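Long-range contacts in peptide synthetase, module 7 (Actinoplanes teichomyceticus, PDB 4TX3), which is a condensation-fold domain of a nonribosomal peptide synthetase and probably recruits oxygenases that crosslink the bound peptide during glycopeptide antibiotic assembly: residues G236-H247 with E413-Y422; D281-P289 with P359-V367. All blocks are in the same frame, centred on the assembly; numbering follows the deposited sequence.

Contact 1: G236-H247 with E413-Y422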
loop_
_atom_site.group_PDB
_atom_site.type_symbol
_atom_site.label_atom_id
_atom_site.label_comp_id
_atom_site.label_asym_id
_atom_site.label_seq_id
_atom_site.Cartn_x
_atom_site.Cartn_y
_atom_site.Cartn_z
ATOM N N GLY B 236 22.352 13.630 -16.604
ATOM C CA GLY B 236 21.530 13.479 -17.787
ATOM C C GLY B 236 20.855 12.127 -17.734
ATOM O O GLY B 236 21.200 11.298 -16.894
ATOM N N THR B 237 19.896 11.889 -18.619
ATOM C CA THR B 237 19.268 10.579 -18.690
ATOM C C THR B 237 19.112 10.117 -20.118
ATOM O O THR B 237 19.166 10.920 -21.035
ATOM C CB THR B 237 17.885 10.559 -18.021
ATOM O OG1 THR B 237 17.043 11.549 -18.622
ATOM C CG2 THR B 237 18.002 10.851 -16.545
ATOM N N VAL B 238 18.952 8.806 -20.290
ATOM C CA VAL B 238 18.620 8.186 -21.562
ATOM C C VAL B 238 17.622 7.066 -21.275
ATOM O O VAL B 238 17.801 6.288 -20.331
ATOM C CB VAL B 238 19.872 7.615 -22.300
ATOM C CG1 VAL B 238 20.848 8.718 -22.629
ATOM C CG2 VAL B 238 20.586 6.561 -21.460
ATOM N N ALA B 239 16.557 7.001 -22.067
ATOM C CA ALA B 239 15.550 5.968 -21.897
ATOM C C ALA B 239 16.085 4.643 -22.389
ATOM O O ALA B 239 17.134 4.571 -23.028
ATOM C CB ALA B 239 14.266 6.324 -22.629
ATOM N N LEU B 240 15.329 3.592 -22.119
ATOM C CA LEU B 240 15.819 2.256 -22.334
ATOM C C LEU B 240 14.633 1.312 -22.271
ATOM O O LEU B 240 13.827 1.413 -21.340
ATOM C CB LEU B 240 16.872 1.944 -21.267
ATOM C CG LEU B 240 17.438 0.577 -20.923
ATOM C CD1 LEU B 240 18.618 0.823 -20.028
ATOM C CD2 LEU B 240 16.433 -0.273 -20.192
ATOM N N ARG B 241 14.517 0.409 -23.246
ATOM C CA ARG B 241 13.474 -0.607 -23.199
ATOM C C ARG B 241 13.993 -2.007 -23.531
ATOM O O ARG B 241 14.813 -2.162 -24.421
ATOM C CB ARG B 241 12.327 -0.258 -24.155
ATOM C CG ARG B 241 11.115 -1.180 -23.961
ATOM C CD ARG B 241 10.121 -1.210 -25.122
ATOM N NE ARG B 241 9.248 -2.376 -24.982
ATOM C CZ ARG B 241 8.153 -2.401 -24.226
ATOM N NH1 ARG B 241 7.773 -1.312 -23.559
ATOM N NH2 ARG B 241 7.433 -3.510 -24.139
ATOM N N LEU B 242 13.502 -3.008 -22.797
ATOM C CA LEU B 242 13.589 -4.426 -23.151
ATOM C C LEU B 242 12.195 -4.956 -23.486
ATOM O O LEU B 242 11.281 -4.841 -22.665
ATOM C CB LEU B 242 14.185 -5.241 -21.998
ATOM C CG LEU B 242 14.251 -6.749 -22.224
ATOM C CD1 LEU B 242 15.230 -7.095 -23.370
ATOM C CD2 LEU B 242 14.638 -7.448 -20.936
ATOM N N ASP B 243 12.018 -5.530 -24.678
ATOM C CA ASP B 243 10.677 -5.920 -25.149
ATOM C C ASP B 243 10.098 -7.058 -24.301
ATOM O O ASP B 243 10.827 -7.695 -23.546
ATOM C CB ASP B 243 10.716 -6.323 -26.633
ATOM C CG ASP B 243 10.865 -5.129 -27.567
ATOM O OD1 ASP B 243 10.445 -4.011 -27.189
ATOM O OD2 ASP B 243 11.404 -5.303 -28.685
ATOM N N ALA B 244 8.799 -7.317 -24.445
ATOM C CA ALA B 244 8.079 -8.250 -23.580
ATOM C C ALA B 244 8.558 -9.698 -23.715
ATOM O O ALA B 244 8.753 -10.396 -22.716
ATOM C CB ALA B 244 6.570 -8.163 -23.867
ATOM N N GLY B 245 8.721 -10.150 -24.955
ATOM C CA GLY B 245 9.210 -11.492 -25.231
ATOM C C GLY B 245 10.531 -11.839 -24.550
ATOM O O GLY B 245 10.594 -12.804 -23.785
ATOM N N PRO B 246 11.596 -11.067 -24.835
ATOM C CA PRO B 246 12.874 -11.242 -24.142
ATOM C C PRO B 246 12.724 -11.127 -22.626
ATOM O O PRO B 246 13.321 -11.916 -21.887
ATOM C CB PRO B 246 13.729 -10.098 -24.682
ATOM C CG PRO B 246 13.127 -9.742 -25.966
ATOM C CD PRO B 246 11.658 -9.978 -25.821
ATOM N N HIS B 247 11.935 -10.158 -22.172
ATOM C CA HIS B 247 11.649 -10.020 -20.753
ATOM C C HIS B 247 11.110 -11.347 -20.184
ATOM O O HIS B 247 11.532 -11.789 -19.117
ATOM C CB HIS B 247 10.664 -8.872 -20.520
ATOM C CG HIS B 247 10.329 -8.630 -19.076
ATOM N ND1 HIS B 247 9.369 -7.731 -18.677
ATOM C CD2 HIS B 247 10.832 -9.174 -17.937
ATOM C CE1 HIS B 247 9.292 -7.724 -17.357
ATOM N NE2 HIS B 247 10.164 -8.591 -16.886
ATOM N N GLU B 413 5.124 -11.063 -17.203
ATOM C CA GLU B 413 6.143 -10.187 -17.764
ATOM C C GLU B 413 5.727 -9.519 -19.080
ATOM O O GLU B 413 5.408 -10.196 -20.066
ATOM C CB GLU B 413 7.429 -10.980 -17.992
ATOM C CG GLU B 413 8.245 -11.277 -16.734
ATOM C CD GLU B 413 7.732 -12.470 -15.931
ATOM O OE1 GLU B 413 7.005 -13.334 -16.477
ATOM O OE2 GLU B 413 8.071 -12.541 -14.735
ATOM N N ASP B 414 5.757 -8.190 -19.101
ATOM C CA ASP B 414 5.297 -7.450 -20.265
ATOM C C ASP B 414 6.255 -6.332 -20.713
ATOM O O ASP B 414 5.822 -5.307 -21.224
ATOM C CB ASP B 414 3.916 -6.868 -19.975
ATOM C CG ASP B 414 3.104 -6.675 -21.232
ATOM O OD1 ASP B 414 3.070 -7.612 -22.069
ATOM O OD2 ASP B 414 2.514 -5.588 -21.389
ATOM N N GLY B 415 7.559 -6.541 -20.529
ATOM C CA GLY B 415 8.567 -5.572 -20.937
ATOM C C GLY B 415 9.269 -4.885 -19.771
ATOM O O GLY B 415 8.671 -4.654 -18.715
ATOM N N ILE B 416 10.548 -4.557 -19.943
ATOM C CA ILE B 416 11.208 -3.719 -18.949
ATOM C C ILE B 416 11.470 -2.328 -19.515
ATOM O O ILE B 416 12.003 -2.174 -20.610
ATOM C CB ILE B 416 12.519 -4.323 -18.455
ATOM C CG1 ILE B 416 12.284 -5.733 -17.904
ATOM C CG2 ILE B 416 13.125 -3.420 -17.394
ATOM C CD1 ILE B 416 13.560 -6.455 -17.443
ATOM N N GLU B 417 11.069 -1.322 -18.750
ATOM C CA GLU B 417 11.108 0.075 -19.159
ATOM C C GLU B 417 11.988 0.842 -18.168
ATOM O O GLU B 417 11.994 0.540 -16.973
ATOM C CB GLU B 417 9.677 0.627 -19.205
ATOM C CG GLU B 417 9.507 2.126 -19.423
ATOM C CD GLU B 417 8.027 2.516 -19.660
ATOM O OE1 GLU B 417 7.150 2.090 -18.860
ATOM O OE2 GLU B 417 7.738 3.235 -20.656
ATOM N N GLY B 418 12.754 1.816 -18.640
ATOM C CA GLY B 418 13.611 2.513 -17.706
ATOM C C GLY B 418 14.530 3.574 -18.255
ATOM O O GLY B 418 14.392 4.017 -19.399
ATOM N N ALA B 419 15.472 3.984 -17.419
ATOM C CA ALA B 419 16.375 5.048 -17.781
ATOM C C ALA B 419 17.730 4.854 -17.135
ATOM O O ALA B 419 17.834 4.274 -16.053
ATOM C CB ALA B 419 15.800 6.384 -17.385
ATOM N N LEU B 420 18.757 5.339 -17.826
ATOM C CA LEU B 420 20.111 5.371 -17.307
ATOM C C LEU B 420 20.448 6.803 -16.924
ATOM O O LEU B 420 20.473 7.678 -17.781
ATOM C CB LEU B 420 21.120 4.834 -18.341
ATOM C CG LEU B 420 22.595 5.040 -17.986
ATOM C CD1 LEU B 420 22.961 4.343 -16.663
ATOM C CD2 LEU B 420 23.498 4.561 -19.088
ATOM N N HIS B 421 20.690 7.057 -15.644
ATOM C CA HIS B 421 21.139 8.377 -15.237
ATOM C C HIS B 421 22.659 8.385 -15.188
ATOM O O HIS B 421 23.266 7.408 -14.757
ATOM C CB HIS B 421 20.543 8.760 -13.887
ATOM C CG HIS B 421 19.042 8.776 -13.873
ATOM N ND1 HIS B 421 18.313 9.889 -13.518
ATOM C CD2 HIS B 421 18.136 7.812 -14.156
ATOM C CE1 HIS B 421 17.023 9.611 -13.589
ATOM N NE2 HIS B 421 16.888 8.358 -13.975
ATOM N N TYR B 422 23.284 9.464 -15.639
ATOM C CA TYR B 422 24.742 9.504 -15.643
ATOM C C TYR B 422 25.272 10.847 -15.215
ATOM O O TYR B 422 24.596 11.868 -15.323
ATOM C CB TYR B 422 25.295 9.172 -17.031
ATOM C CG TYR B 422 24.838 10.150 -18.083
ATOM C CD1 TYR B 422 23.607 9.991 -18.716
ATOM C CD2 TYR B 422 25.621 11.245 -18.433
ATOM C CE1 TYR B 422 23.172 10.886 -19.675
ATOM C CE2 TYR B 422 25.188 12.151 -19.390
ATOM C CZ TYR B 422 23.965 11.963 -20.006
ATOM O OH TYR B 422 23.533 12.853 -20.962
#
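H247 reaches from the first turn of its helix onto the strand 413-422, and its ring is held from three directions. I416 CG1 sits almost exactly over the centre of one face, 3.5 Å from the H247 ring centroid. The opposite face carries E413 CG, nearer the rim, while at the edge G415 N gives ND1 a weak, bent hydrogen bond (G415 N to H247 ND1 2.8 Å). With CG anti to the backbone N (chi1 -179°), the imidazole is carried into this slot. G415 has backbone angles that call for glycine, and a CB there would run into R241 NH2.

The far end is also ring packing. The Y422 ring lies over G236, whose CA is 4.0 Å from the ring centroid, too close to the tyrosine to leave room for a side chain. One residue along, on the opposite face of the sheet, T237 CG2 sits 3.4 Å from the H421 ring centroid, over that ring's face.

The strands pair antiparallel from G236/Y422 to L242/I416, adding 235-242 to the four-stranded sheet as an outermost strand beside 413-423. L242 and I416 exchange two backbone bonds, L242 N to I416 O and I416 N to L242 O, both 2.8 Å. Helix 429-448 covers the face bearing V238 and Y422; on the other face, E417 pairs with R406.

H247 NE2 hydrogen-bonds E405 on strand 399-407, and one imidazole links the helix start to two strands. The weak N-H approach at ND1 and the carboxylate at NE2 would together be consistent with a proton on NE2.

Contact 2: D281-P289 with P359-V367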
loop_
_atom_site.group_PDB
_atom_site.type_symbol
_atom_site.label_atom_id
_atom_site.label_comp_id
_atom_site.label_asym_id
_atom_site.label_seq_id
_atom_site.Cartn_x
_atom_site.Cartn_y
_atom_site.Cartn_z
ATOM N N ASP B 281 36.668 -8.008 -11.612
ATOM C CA ASP B 281 36.412 -7.786 -10.192
ATOM C C ASP B 281 35.582 -6.516 -10.046
ATOM O O ASP B 281 36.095 -5.400 -10.155
ATOM C CB ASP B 281 37.731 -7.681 -9.404
ATOM C CG ASP B 281 37.515 -7.516 -7.884
ATOM O OD1 ASP B 281 36.436 -7.922 -7.389
ATOM O OD2 ASP B 281 38.424 -6.989 -7.181
ATOM N N LEU B 282 34.288 -6.685 -9.811
ATOM C CA LEU B 282 33.366 -5.563 -9.935
ATOM C C LEU B 282 32.473 -5.436 -8.725
ATOM O O LEU B 282 32.097 -6.444 -8.118
ATOM C CB LEU B 282 32.492 -5.718 -11.182
ATOM C CG LEU B 282 33.127 -5.670 -12.567
ATOM C CD1 LEU B 282 32.047 -5.787 -13.628
ATOM C CD2 LEU B 282 33.854 -4.367 -12.744
ATOM N N VAL B 283 32.136 -4.200 -8.372
ATOM C CA VAL B 283 31.127 -3.964 -7.358
ATOM C C VAL B 283 29.979 -3.172 -7.971
ATOM O O VAL B 283 30.161 -2.069 -8.460
ATOM C CB VAL B 283 31.688 -3.217 -6.127
ATOM C CG1 VAL B 283 30.573 -2.956 -5.125
ATOM C CG2 VAL B 283 32.801 -4.015 -5.470
ATOM N N ILE B 284 28.798 -3.770 -7.974
ATOM C CA ILE B 284 27.590 -3.081 -8.388
ATOM C C ILE B 284 26.691 -2.873 -7.190
ATOM O O ILE B 284 26.325 -3.833 -6.508
ATOM C CB ILE B 284 26.831 -3.859 -9.439
ATOM C CG1 ILE B 284 27.704 -4.016 -10.690
ATOM C CG2 ILE B 284 25.511 -3.159 -9.740
ATOM C CD1 ILE B 284 27.052 -4.782 -11.801
ATOM N N GLY B 285 26.341 -1.619 -6.933
ATOM C CA GLY B 285 25.536 -1.287 -5.774
ATOM C C GLY B 285 24.075 -1.072 -6.121
ATOM O O GLY B 285 23.709 -0.850 -7.282
ATOM N N THR B 286 23.242 -1.146 -5.094
ATOM C CA THR B 286 21.818 -0.916 -5.219
ATOM C C THR B 286 21.295 -0.253 -3.946
ATOM O O THR B 286 21.930 -0.335 -2.895
ATOM C CB THR B 286 21.048 -2.232 -5.484
ATOM O OG1 THR B 286 19.763 -1.932 -6.044
ATOM C CG2 THR B 286 20.871 -3.027 -4.198
ATOM N N THR B 287 20.146 0.413 -4.048
ATOM C CA THR B 287 19.542 1.040 -2.889
ATOM C C THR B 287 18.278 0.284 -2.474
ATOM O O THR B 287 17.309 0.211 -3.218
ATOM C CB THR B 287 19.225 2.510 -3.152
ATOM O OG1 THR B 287 20.437 3.184 -3.494
ATOM C CG2 THR B 287 18.639 3.173 -1.909
ATOM N N LEU B 288 18.324 -0.299 -1.281
ATOM C CA LEU B 288 17.184 -0.986 -0.705
ATOM C C LEU B 288 16.298 0.001 0.045
ATOM O O LEU B 288 16.814 0.948 0.648
ATOM C CB LEU B 288 17.645 -2.072 0.261
ATOM C CG LEU B 288 18.646 -3.100 -0.232
ATOM C CD1 LEU B 288 18.922 -4.087 0.885
ATOM C CD2 LEU B 288 18.072 -3.788 -1.441
ATOM N N PRO B 289 14.969 -0.235 0.044
ATOM C CA PRO B 289 14.085 0.563 0.897
ATOM C C PRO B 289 14.240 0.114 2.343
ATOM O O PRO B 289 14.905 -0.901 2.579
ATOM C CB PRO B 289 12.697 0.216 0.380
ATOM C CG PRO B 289 12.838 -1.243 0.040
ATOM C CD PRO B 289 14.240 -1.363 -0.568
ATOM N N PRO B 359 32.194 6.259 -2.910
ATOM C CA PRO B 359 33.033 5.182 -2.370
ATOM C C PRO B 359 32.459 3.775 -2.621
ATOM O O PRO B 359 31.239 3.644 -2.781
ATOM C CB PRO B 359 33.061 5.497 -0.876
ATOM C CG PRO B 359 31.763 6.179 -0.635
ATOM C CD PRO B 359 31.519 7.011 -1.838
ATOM N N VAL B 360 33.330 2.758 -2.648
ATOM C CA VAL B 360 32.956 1.352 -2.847
ATOM C C VAL B 360 32.365 1.052 -4.227
ATOM O O VAL B 360 32.844 0.152 -4.908
ATOM C CB VAL B 360 31.943 0.857 -1.790
ATOM C CG1 VAL B 360 31.726 -0.658 -1.929
ATOM C CG2 VAL B 360 32.403 1.206 -0.397
ATOM N N TYR B 361 31.313 1.763 -4.637
ATOM C CA TYR B 361 30.792 1.564 -5.990
ATOM C C TYR B 361 30.391 2.857 -6.678
ATOM O O TYR B 361 30.009 3.831 -6.036
ATOM C CB TYR B 361 29.605 0.585 -5.996
ATOM C CG TYR B 361 28.352 1.067 -5.307
ATOM C CD1 TYR B 361 28.177 0.899 -3.936
ATOM C CD2 TYR B 361 27.323 1.670 -6.036
ATOM C CE1 TYR B 361 27.020 1.331 -3.310
ATOM C CE2 TYR B 361 26.165 2.109 -5.422
ATOM C CZ TYR B 361 26.017 1.935 -4.057
ATOM O OH TYR B 361 24.857 2.366 -3.443
ATOM N N GLN B 362 30.485 2.842 -8.004
ATOM C CA GLN B 362 30.224 4.008 -8.825
ATOM C C GLN B 362 29.116 3.705 -9.848
ATOM O O GLN B 362 28.637 4.604 -10.560
ATOM C CB GLN B 362 31.514 4.461 -9.522
ATOM C CG GLN B 362 32.637 4.884 -8.574
ATOM C CD GLN B 362 33.350 3.703 -7.932
ATOM O OE1 GLN B 362 33.682 2.733 -8.603
ATOM N NE2 GLN B 362 33.574 3.778 -6.623
ATOM N N VAL B 363 28.719 2.433 -9.916
ATOM C CA VAL B 363 27.625 1.995 -10.774
ATOM C C VAL B 363 26.486 1.432 -9.932
ATOM O O VAL B 363 26.704 0.527 -9.122
ATOM C CB VAL B 363 28.080 0.923 -11.777
ATOM C CG1 VAL B 363 26.928 0.556 -12.736
ATOM C CG2 VAL B 363 29.299 1.410 -12.540
ATOM N N GLY B 364 25.277 1.966 -10.119
ATOM C CA GLY B 364 24.128 1.519 -9.356
ATOM C C GLY B 364 23.062 0.872 -10.220
ATOM O O GLY B 364 22.905 1.224 -11.399
ATOM N N LEU B 365 22.324 -0.075 -9.641
ATOM C CA LEU B 365 21.233 -0.722 -10.358
ATOM C C LEU B 365 19.970 -0.846 -9.514
ATOM O O LEU B 365 19.992 -1.333 -8.392
ATOM C CB LEU B 365 21.655 -2.102 -10.853
ATOM C CG LEU B 365 20.562 -2.958 -11.499
ATOM C CD1 LEU B 365 19.954 -2.257 -12.686
ATOM C CD2 LEU B 365 21.137 -4.281 -11.920
ATOM N N GLN B 366 18.866 -0.390 -10.086
ATOM C CA GLN B 366 17.557 -0.448 -9.454
ATOM C C GLN B 366 16.585 -1.165 -10.397
ATOM O O GLN B 366 16.385 -0.734 -11.522
ATOM C CB GLN B 366 17.071 0.971 -9.145
ATOM C CG GLN B 366 16.470 1.166 -7.779
ATOM C CD GLN B 366 17.482 1.037 -6.656
ATOM O OE1 GLN B 366 18.682 1.335 -6.807
ATOM N NE2 GLN B 366 17.003 0.576 -5.515
ATOM N N VAL B 367 16.016 -2.275 -9.958
ATOM C CA VAL B 367 15.027 -2.987 -10.741
ATOM C C VAL B 367 13.790 -3.147 -9.896
ATOM O O VAL B 367 13.737 -4.024 -9.049
ATOM C CB VAL B 367 15.518 -4.376 -11.195
ATOM C CG1 VAL B 367 14.381 -5.147 -11.866
ATOM C CG2 VAL B 367 16.701 -4.252 -12.140
HETATM O O HOH W 1 30.718 0.448 -9.382
HETATM O O HOH W 2 22.930 2.701 -5.233
#
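G285 and G364 make a single backbone bridge, and it joins the strand pair 281-288 and 306-313 to 363-369, an outermost strand of the four-stranded sheet. Two bonds form it: G285 N gives to V363 O (3.1 Å, N-H...O 163°) and L365 N to G285 O (2.8 Å). The strands then diverge, their axes 46° apart, and side chains take over the contact.

Before the bridge, the Y361 ring lies flat on G285, with CA of the glycine 3.4 Å from the ring centroid and close to its normal. With CG between its backbone N and carbonyl carbon (chi1 67°), Y361 turns its ring back over the strand, and its CB meets V283 CG1 at 3.8 Å. Its OH shares a water with T287 OG1. Cutting Y361 back to an alanine is likely to leave G285 CA without its cover and the T287-bound water without its second partner. A second water ties V283 O to Q362 N.

Past the bridge, the bent Q366 side chain sets its amide against the T287 backbone: T287 N reaches a lone pair of Q366 OE1 in the carbonyl plane, 3.3 Å away. The bonds modelled from Q366 NE2 to T287 O and from T286 OG1 to L365 O are implausibly short and doubtful.

I284 packs on L269 and A270 of helix 261-278, and its CG2 also meets L365 CB at 4.2 Å. V283 and V360 meet P309, and Y361 meets P307, both on strand 306-313, while V360 also touches I345 of helix 345-348.

How the contacts relate
From the N terminus the chain first builds most of the five-stranded sheet (40-49, 123-129, 134-142) and only then reaches 235-242 and helix 244-255. Helix 261-278 leads to 281-288, and 359-367 closes the inner loop at contact 2. The chain goes on through 383-388, which belongs to the five-stranded sheet, returns as 399-407, and closes the outer loop at contact 1 with 413-422. Contact 2 is thus enclosed by contact 1; the loops do not cross. The contacts do not touch, their centres about 18 Å apart, yet both reach the four-stranded sheet: contact 1 pairs 235-242, one outermost strand, with 413-423; contact 2 bridges from 363-369, the other outermost strand, to the two-stranded sheet.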